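Local coordinates for uncharacterized protein (Bacteroides fragilis, PDB 3NNG) that is of unknown function but holds a calcium ion in an F5/8 type C domain, a fold that in relatives often binds carbohydrates or membrane lipids, at residues V24-V29 with T49-W54; C62-V67 with F138-L143. The protein carries 1 engineered substitution. All coordinates share one frame; numbering follows the deposited sequence.

Contact 1. Residues V24-V29 with T49-W54; sequences VSCSNV and TTWFTW. With CA (calcium ion), chain C.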
ATOM      1  N   VAL A  24       4.551   1.946  10.329  1.00 13.96           N
ATOM      2  CA  VAL A  24       4.083   0.941   9.380  1.00 20.30           C
ATOM      3  C   VAL A  24       4.296  -0.480   9.888  1.00 19.41           C
ATOM      4  O   VAL A  24       5.217  -0.738  10.660  1.00 16.76           O
ATOM      5  CB  VAL A  24       4.776   1.102   8.001  1.00 16.35           C
ATOM      6  CG1 VAL A  24       4.654   2.542   7.507  1.00 16.52           C
ATOM      7  CG2 VAL A  24       6.239   0.696   8.084  1.00 16.41           C
ATOM      8  N   SER A  25       3.449  -1.399   9.439  1.00 13.59           N
ATOM      9  CA  SER A  25       3.598  -2.820   9.778  1.00 16.34           C
ATOM     10  C   SER A  25       3.002  -3.669   8.666  1.00 13.39           C
ATOM     11  O   SER A  25       2.364  -3.140   7.764  1.00 13.66           O
ATOM     12  CB  SER A  25       2.877  -3.132  11.093  1.00 18.10           C
ATOM     13  OG  SER A  25       1.511  -2.762  11.014  1.00 14.95           O
ATOM     14  N   CYS A  26       3.217  -4.981   8.725  1.00 16.98           N
ATOM     15  CA  CYS A  26       2.705  -5.901   7.713  1.00 17.26           C
ATOM     16  C   CYS A  26       2.425  -7.264   8.312  1.00 23.55           C
ATOM     17  O   CYS A  26       2.787  -7.545   9.449  1.00 18.11           O
ATOM     18  CB  CYS A  26       3.710  -6.098   6.594  1.00  9.38           C
ATOM     19  SG  CYS A  26       5.274  -6.804   7.183  1.00 22.17           S
ATOM     20  N   SER A  27       1.795  -8.116   7.517  1.00 24.01           N
ATOM     21  CA  SER A  27       1.412  -9.447   7.945  1.00 20.10           C
ATOM     22  C   SER A  27       2.629 -10.309   8.279  1.00 19.86           C
ATOM     23  O   SER A  27       2.668 -10.969   9.313  1.00 22.81           O
ATOM     24  CB  SER A  27       0.608 -10.100   6.834  1.00 15.41           C
ATOM     25  OG  SER A  27       1.333 -10.034   5.623  1.00 13.47           O
ATOM     26  N   ASN A  28       3.623 -10.276   7.401  1.00 16.94           N
ATOM     27  CA  ASN A  28       4.815 -11.114   7.510  1.00 21.44           C
ATOM     28  C   ASN A  28       5.925 -10.426   6.744  1.00 19.70           C
ATOM     29  O   ASN A  28       5.655  -9.630   5.839  1.00 21.51           O
ATOM     30  CB  ASN A  28       4.576 -12.504   6.883  1.00 20.50           C
ATOM     31  CG  ASN A  28       3.666 -13.383   7.715  1.00 24.14           C
ATOM     32  OD1 ASN A  28       2.550 -13.721   7.298  1.00 24.37           O
ATOM     33  ND2 ASN A  28       4.130 -13.750   8.911  1.00 27.56           N
ATOM     34  N   VAL A  29       7.173 -10.719   7.100  1.00 19.76           N
ATOM     35  CA  VAL A  29       8.307 -10.231   6.317  1.00 21.34           C
ATOM     36  C   VAL A  29       8.955 -11.432   5.659  1.00 15.57           C
ATOM     37  O   VAL A  29       9.281 -12.406   6.334  1.00 24.03           O
ATOM     38  CB  VAL A  29       9.347  -9.491   7.182  1.00 29.03           C
ATOM     39  CG1 VAL A  29      10.571  -9.134   6.347  1.00 23.22           C
ATOM     40  CG2 VAL A  29       8.736  -8.227   7.805  1.00 30.47           C
ATOM     41  N   THR A  49      14.329  -0.927  -3.079  1.00 17.85           N
ATOM     42  CA  THR A  49      14.076  -1.605  -1.812  1.00 14.09           C
ATOM     43  C   THR A  49      12.587  -1.887  -1.760  1.00 18.83           C
ATOM     44  O   THR A  49      11.780  -1.075  -2.202  1.00 20.35           O
ATOM     45  CB  THR A  49      14.497  -0.749  -0.619  1.00 17.61           C
ATOM     46  OG1 THR A  49      13.749   0.468  -0.634  1.00 20.03           O
ATOM     47  CG2 THR A  49      16.007  -0.415  -0.693  1.00 12.21           C
ATOM     48  N   THR A  50      12.200  -3.037  -1.238  1.00 19.78           N
ATOM     49  CA  THR A  50      10.800  -3.383  -1.329  1.00 13.75           C
ATOM     50  C   THR A  50      10.317  -4.144  -0.112  1.00 15.91           C
ATOM     51  O   THR A  50      11.087  -4.867   0.540  1.00 11.62           O
ATOM     52  CB  THR A  50      10.547  -4.235  -2.589  1.00  9.84           C
ATOM     53  OG1 THR A  50       9.149  -4.515  -2.717  1.00 18.96           O
ATOM     54  CG2 THR A  50      11.317  -5.538  -2.472  1.00 15.90           C
ATOM     55  N   TRP A  51       9.040  -3.948   0.204  1.00 13.63           N
ATOM     56  CA  TRP A  51       8.325  -4.854   1.083  1.00 16.89           C
ATOM     57  C   TRP A  51       7.993  -6.107   0.272  1.00 21.20           C
ATOM     58  O   TRP A  51       7.591  -6.021  -0.884  1.00 19.21           O
ATOM     59  CB  TRP A  51       7.036  -4.206   1.610  1.00 10.35           C
ATOM     60  CG  TRP A  51       6.178  -5.170   2.364  1.00 13.19           C
ATOM     61  CD1 TRP A  51       6.519  -5.843   3.501  1.00 14.67           C
ATOM     62  CD2 TRP A  51       4.838  -5.587   2.035  1.00 15.32           C
ATOM     63  NE1 TRP A  51       5.473  -6.637   3.913  1.00 20.22           N
ATOM     64  CE2 TRP A  51       4.439  -6.506   3.034  1.00 21.57           C
ATOM     65  CE3 TRP A  51       3.946  -5.264   1.007  1.00 19.22           C
ATOM     66  CZ2 TRP A  51       3.176  -7.119   3.018  1.00 17.42           C
ATOM     67  CZ3 TRP A  51       2.694  -5.873   0.998  1.00 17.14           C
ATOM     68  CH2 TRP A  51       2.323  -6.788   1.997  1.00 16.68           C
ATOM     69  N   PHE A  52       8.176  -7.274   0.865  1.00 19.62           N
ATOM     70  CA  PHE A  52       7.880  -8.509   0.155  1.00 19.08           C
ATOM     71  C   PHE A  52       7.453  -9.534   1.178  1.00 20.50           C
ATOM     72  O   PHE A  52       7.988  -9.566   2.281  1.00 21.43           O
ATOM     73  CB  PHE A  52       9.094  -8.999  -0.644  1.00 13.75           C
ATOM     74  CG  PHE A  52       8.761 -10.068  -1.655  1.00 22.50           C
ATOM     75  CD1 PHE A  52       8.130  -9.736  -2.856  1.00 16.66           C
ATOM     76  CD2 PHE A  52       9.078 -11.400  -1.411  1.00 15.28           C
ATOM     77  CE1 PHE A  52       7.813 -10.730  -3.804  1.00 19.58           C
ATOM     78  CE2 PHE A  52       8.777 -12.405  -2.357  1.00 20.71           C
ATOM     79  CZ  PHE A  52       8.135 -12.068  -3.550  1.00 17.53           C
ATOM     80  N   THR A  53       6.485 -10.366   0.825  1.00 18.43           N
ATOM     81  CA  THR A  53       5.932 -11.283   1.805  1.00 21.63           C
ATOM     82  C   THR A  53       5.272 -12.497   1.162  1.00 25.82           C
ATOM     83  O   THR A  53       5.215 -12.619  -0.064  1.00 20.61           O
ATOM     84  CB  THR A  53       4.873 -10.547   2.641  1.00 21.13           C
ATOM     85  OG1 THR A  53       4.399 -11.384   3.699  1.00 23.61           O
ATOM     86  CG2 THR A  53       3.719 -10.136   1.746  1.00 23.03           C
ATOM     87  N   TRP A  54       4.783 -13.394   2.010  1.00 20.87           N
ATOM     88  CA  TRP A  54       3.946 -14.505   1.587  1.00 23.04           C
ATOM     89  C   TRP A  54       2.563 -13.988   1.216  1.00 22.94           C
ATOM     90  O   TRP A  54       2.031 -13.095   1.888  1.00 18.57           O
ATOM     91  CB  TRP A  54       3.794 -15.504   2.736  1.00 20.55           C
ATOM     92  CG  TRP A  54       4.991 -16.360   2.947  1.00 25.95           C
ATOM     93  CD1 TRP A  54       5.261 -17.546   2.329  1.00 29.11           C
ATOM     94  CD2 TRP A  54       6.079 -16.115   3.841  1.00 20.13           C
ATOM     95  NE1 TRP A  54       6.453 -18.048   2.770  1.00 25.72           N
ATOM     96  CE2 TRP A  54       6.980 -17.195   3.709  1.00 27.27           C
ATOM     97  CE3 TRP A  54       6.389 -15.087   4.739  1.00 23.75           C
ATOM     98  CZ2 TRP A  54       8.168 -17.282   4.436  1.00 20.50           C
ATOM     99  CZ3 TRP A  54       7.568 -15.170   5.466  1.00 23.57           C
ATOM    100  CH2 TRP A  54       8.447 -16.258   5.303  1.00 22.42           C
TER
HETATM  101 CA    CA C 402      11.280   1.278  -1.401  1.00 22.95          CA
HETATM  102  O   HOH W   1       1.862 -12.493   4.642  1.00 18.93           O
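Strand 24-26 runs out at Ser27, where the chain turns and brings Asn28 and Val29 down beside strand 51-54; the backbones come nearest at Val29 and Thr53, with CA atoms 5.2 Å apart. Cys26 points at the other segment. Its CB lies 3.3 Å from Trp51 NE1, and chi1 61°, with SG in the crowded position between backbone N and carbonyl carbon, brings the sulfur to the same N-H corner. The sulfur-aromatic approach is oblique. Asn28 O comes in at the edge of the same indole, near its plane, and may take a weak hydrogen bond from Thr53 OG1, 3.0 Å away, though the one hydroxyl proton has another acceptor within reach. That hydroxyl, anti to its backbone N, shares a water with Ser27: the water is 2.7 Å from Ser27 OG and 2.9 Å from Thr53 OG1, and it donates to Trp54 O. In this F5/8 type C domain, a beta-sandwich of the discoidin type, the two strands are paired with different neighbours, 63-68 and 148-159, so side chains and the turn bridge them. Further along, Trp54 offers its benzo edge to Asn28 CB, while its CZ3 lies 3.4 Å from Val29 O. At the opposite end of 49-54, Thr49 chelates calcium through O (2.5 Å) and OG1 (2.7 Å), alongside Leu41, Asp44, Glu46, Ala152 and Glu153.

Contact 2. Residues C62-V67 with F138-L143; sequences CWWNTV and FRINCL
Five backbone hydrogen bonds zip residues 62-66 to 138-142, the strands 63-67 and 138-143 running antiparallel with axes 4.7 Å apart. Trp64 and Ile140 form one hydrogen-bonded pair, Ile140 N reaching Trp64 O at 2.8 Å nearly along the C=O axis; Thr66 and Phe138 form the next, and Cys142 N to Cys62 O closes the far end, where a water donates to both Cys62 O and Cys142 O. Between them, CA-H...O contacts fill in at the non-hydrogen-bonded pairs.

On the face carrying Trp63, Asn65, Arg139 and Asn141, cation-pi stacking dominates. Arg139 bends at chi3 (-57°) and lays its guanidinium flat over the six-membered ring of Trp63, planes 10° apart, CZ 3.7 Å from that ring's centroid. The Asn65 amide meets the guanidinium edge nearly perpendicularly, and Asn141 OD1 lies 3.2 Å from Trp63 CB. Glu61 hydrogen-bonds Trp63 NE1.

Apolar contacts make up the other face: Trp64 CB rests on Ile140 CG2 at 3.9 Å, Thr66 CG2 on Phe138 CB. There Trp64 NE1 bonds Ala39 O, and Phe151, Ile154 and Leu156 of strand 148-159 pack against this layer, while strands 23-26 and 93-100 flank the pair within its sheet.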
ATOM      1  N   CYS A  62      -2.241 -11.532   4.012  1.00 14.45           N
ATOM      2  CA  CYS A  62      -1.222 -10.760   3.300  1.00 15.04           C
ATOM      3  C   CYS A  62      -1.618  -9.294   3.280  1.00 15.96           C
ATOM      4  O   CYS A  62      -2.563  -8.911   2.579  1.00 14.48           O
ATOM      5  CB  CYS A  62      -1.082 -11.274   1.866  1.00 14.96           C
ATOM      6  SG  CYS A  62       0.245 -10.465   0.915  1.00 23.10           S
ATOM      7  N   TRP A  63      -0.912  -8.469   4.045  1.00 12.16           N
ATOM      8  CA  TRP A  63      -1.330  -7.072   4.178  1.00 19.72           C
ATOM      9  C   TRP A  63      -0.207  -6.131   4.628  1.00 15.55           C
ATOM     10  O   TRP A  63       0.805  -6.562   5.197  1.00 16.83           O
ATOM     11  CB  TRP A  63      -2.549  -6.964   5.104  1.00 13.01           C
ATOM     12  CG  TRP A  63      -2.328  -7.566   6.474  1.00 14.62           C
ATOM     13  CD1 TRP A  63      -2.664  -8.828   6.882  1.00 15.48           C
ATOM     14  CD2 TRP A  63      -1.709  -6.930   7.604  1.00 10.58           C
ATOM     15  NE1 TRP A  63      -2.289  -9.019   8.193  1.00 16.60           N
ATOM     16  CE2 TRP A  63      -1.706  -7.868   8.659  1.00 15.12           C
ATOM     17  CE3 TRP A  63      -1.147  -5.663   7.823  1.00 13.06           C
ATOM     18  CZ2 TRP A  63      -1.164  -7.576   9.915  1.00 24.20           C
ATOM     19  CZ3 TRP A  63      -0.610  -5.375   9.071  1.00 15.09           C
ATOM     20  CH2 TRP A  63      -0.626  -6.327  10.101  1.00 17.52           C
ATOM     21  N   TRP A  64      -0.394  -4.850   4.340  1.00 13.36           N
ATOM     22  CA  TRP A  64       0.540  -3.805   4.732  1.00 14.46           C
ATOM     23  C   TRP A  64      -0.289  -2.666   5.336  1.00 18.65           C
ATOM     24  O   TRP A  64      -1.378  -2.353   4.854  1.00 16.94           O
ATOM     25  CB  TRP A  64       1.374  -3.348   3.522  1.00 11.11           C
ATOM     26  CG  TRP A  64       2.413  -2.269   3.811  1.00 12.18           C
ATOM     27  CD1 TRP A  64       3.778  -2.434   3.979  1.00  9.54           C
ATOM     28  CD2 TRP A  64       2.168  -0.859   3.912  1.00 17.10           C
ATOM     29  NE1 TRP A  64       4.381  -1.206   4.183  1.00 14.12           N
ATOM     30  CE2 TRP A  64       3.418  -0.231   4.165  1.00  8.72           C
ATOM     31  CE3 TRP A  64       1.013  -0.067   3.818  1.00 17.97           C
ATOM     32  CZ2 TRP A  64       3.532   1.145   4.330  1.00  9.37           C
ATOM     33  CZ3 TRP A  64       1.130   1.311   3.984  1.00  8.44           C
ATOM     34  CH2 TRP A  64       2.383   1.903   4.235  1.00  8.42           C
ATOM     35  N   ASN A  65       0.215  -2.066   6.405  1.00 10.71           N
ATOM     36  CA  ASN A  65      -0.586  -1.154   7.219  1.00 12.80           C
ATOM     37  C   ASN A  65       0.242   0.053   7.608  1.00 15.61           C
ATOM     38  O   ASN A  65       1.446  -0.080   7.857  1.00 14.05           O
ATOM     39  CB  ASN A  65      -1.058  -1.870   8.488  1.00 10.67           C
ATOM     40  CG  ASN A  65      -2.029  -1.038   9.312  1.00 12.35           C
ATOM     41  OD1 ASN A  65      -1.625  -0.209  10.139  1.00 17.74           O
ATOM     42  ND2 ASN A  65      -3.315  -1.261   9.096  1.00 10.41           N
ATOM     43  N   THR A  66      -0.390   1.226   7.647  1.00 13.76           N
ATOM     44  CA  THR A  66       0.268   2.419   8.166  1.00 16.20           C
ATOM     45  C   THR A  66      -0.629   3.196   9.134  1.00 18.91           C
ATOM     46  O   THR A  66      -1.819   3.425   8.866  1.00 15.57           O
ATOM     47  CB  THR A  66       0.773   3.360   7.034  1.00 17.73           C
ATOM     48  OG1 THR A  66       1.436   4.495   7.610  1.00 15.80           O
ATOM     49  CG2 THR A  66      -0.390   3.847   6.161  1.00 15.77           C
ATOM     50  N   VAL A  67      -0.058   3.563  10.275  1.00 13.49           N
ATOM     51  CA  VAL A  67      -0.666   4.556  11.150  1.00  7.13           C
ATOM     52  C   VAL A  67      -0.119   5.909  10.718  1.00 10.60           C
ATOM     53  O   VAL A  67       1.085   6.149  10.803  1.00 15.10           O
ATOM     54  CB  VAL A  67      -0.286   4.318  12.630  1.00 18.20           C
ATOM     55  CG1 VAL A  67      -1.132   5.197  13.547  1.00 27.15           C
ATOM     56  CG2 VAL A  67      -0.450   2.849  12.998  1.00 17.51           C
ATOM     57  N   PHE A 138      -4.439   3.106   7.603  1.00 15.55           N
ATOM     58  CA  PHE A 138      -4.723   2.583   6.267  1.00 13.04           C
ATOM     59  C   PHE A 138      -4.147   1.184   6.171  1.00 17.28           C
ATOM     60  O   PHE A 138      -2.988   0.971   6.525  1.00 14.59           O
ATOM     61  CB  PHE A 138      -4.075   3.496   5.217  1.00  4.98           C
ATOM     62  CG  PHE A 138      -4.078   2.952   3.798  1.00 16.44           C
ATOM     63  CD1 PHE A 138      -3.127   2.036   3.388  1.00  7.15           C
ATOM     64  CD2 PHE A 138      -4.978   3.437   2.853  1.00 10.95           C
ATOM     65  CE1 PHE A 138      -3.098   1.563   2.082  1.00 14.76           C
ATOM     66  CE2 PHE A 138      -4.968   2.971   1.549  1.00 16.79           C
ATOM     67  CZ  PHE A 138      -4.016   2.033   1.152  1.00 10.78           C
ATOM     68  N   ARG A 139      -4.957   0.228   5.714  1.00 17.27           N
ATOM     69  CA  ARG A 139      -4.470  -1.130   5.457  1.00 12.89           C
ATOM     70  C   ARG A 139      -4.785  -1.568   4.037  1.00 15.95           C
ATOM     71  O   ARG A 139      -5.896  -1.350   3.543  1.00 16.65           O
ATOM     72  CB  ARG A 139      -5.063  -2.149   6.440  1.00 14.48           C
ATOM     73  CG  ARG A 139      -4.435  -3.563   6.301  1.00 14.39           C
ATOM     74  CD  ARG A 139      -4.717  -4.460   7.528  1.00 13.12           C
ATOM     75  NE  ARG A 139      -4.252  -3.852   8.775  1.00 15.13           N
ATOM     76  CZ  ARG A 139      -4.065  -4.525   9.915  1.00 22.06           C
ATOM     77  NH1 ARG A 139      -4.292  -5.831   9.973  1.00 13.27           N
ATOM     78  NH2 ARG A 139      -3.653  -3.892  11.006  1.00 16.72           N
ATOM     79  N   ILE A 140      -3.814  -2.201   3.386  1.00 16.75           N
ATOM     80  CA  ILE A 140      -4.075  -2.838   2.109  1.00 12.98           C
ATOM     81  C   ILE A 140      -3.946  -4.360   2.200  1.00 15.91           C
ATOM     82  O   ILE A 140      -2.860  -4.889   2.433  1.00 23.52           O
ATOM     83  CB  ILE A 140      -3.201  -2.233   0.972  1.00 18.48           C
ATOM     84  CG1 ILE A 140      -3.490  -2.915  -0.366  1.00 14.94           C
ATOM     85  CG2 ILE A 140      -1.719  -2.292   1.319  1.00  9.79           C
ATOM     86  CD1 ILE A 140      -2.885  -2.179  -1.574  1.00  8.80           C
ATOM     87  N   ASN A 141      -5.068  -5.059   2.041  1.00 11.77           N
ATOM     88  CA  ASN A 141      -5.081  -6.520   2.011  1.00  8.48           C
ATOM     89  C   ASN A 141      -4.869  -7.004   0.581  1.00 19.36           C
ATOM     90  O   ASN A 141      -5.747  -6.812  -0.278  1.00 16.88           O
ATOM     91  CB  ASN A 141      -6.409  -7.055   2.558  1.00 19.82           C
ATOM     92  CG  ASN A 141      -6.566  -6.795   4.051  1.00 28.90           C
ATOM     93  OD1 ASN A 141      -5.684  -7.136   4.839  1.00 23.14           O
ATOM     94  ND2 ASN A 141      -7.684  -6.179   4.445  1.00 27.27           N
ATOM     95  N   CYS A 142      -3.704  -7.609   0.330  1.00 10.40           N
ATOM     96  CA  CYS A 142      -3.313  -8.034  -1.003  1.00 13.99           C
ATOM     97  C   CYS A 142      -3.948  -9.373  -1.312  1.00 19.16           C
ATOM     98  O   CYS A 142      -3.729 -10.343  -0.593  1.00 14.95           O
ATOM     99  CB  CYS A 142      -1.781  -8.100  -1.118  1.00  5.95           C
ATOM    100  SG  CYS A 142      -1.041  -6.466  -0.752  1.00 17.27           S
ATOM    101  N   LEU A 143      -4.754  -9.399  -2.368  1.00 17.56           N
ATOM    102  CA  LEU A 143      -5.504 -10.592  -2.751  1.00 27.67           C
ATOM    103  C   LEU A 143      -4.738 -11.490  -3.723  1.00 21.71           C
ATOM    104  O   LEU A 143      -4.587 -12.686  -3.476  1.00 20.12           O
ATOM    105  CB  LEU A 143      -6.873 -10.205  -3.329  1.00 19.57           C
ATOM    106  CG  LEU A 143      -7.743  -9.407  -2.352  1.00 21.80           C
ATOM    107  CD1 LEU A 143      -9.038  -8.941  -3.021  1.00 20.27           C
ATOM    108  CD2 LEU A 143      -8.039 -10.219  -1.076  1.00 17.49           C
TER
HETATM  109  O   HOH W   2      -5.327 -10.151   1.662  1.00 28.68           O

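In the fold
From the N terminus, contact 1 comes first: strand 23-26 leads out through helix 34-37 and the calcium-binding residues Leu41, Asp44 and Glu46 before 49-54 closes the loop. Contact 2 follows in series, opening at 62 after helix 56-59 and closing some 70 residues later, once strands 71-79, 93-100 and 107-114 have been laid down. The loops neither nest nor cross. They join instead through the sheet, where strand 23-26 pairs with 63-68: Ser25 O lies 2.8 Å from Asn65 N and Ser27 N 3.0 Å from Trp63 O, both probable hydrogen bonds. The calcium-side strand 51-54 is thereby tied to the central strands of the sandwich.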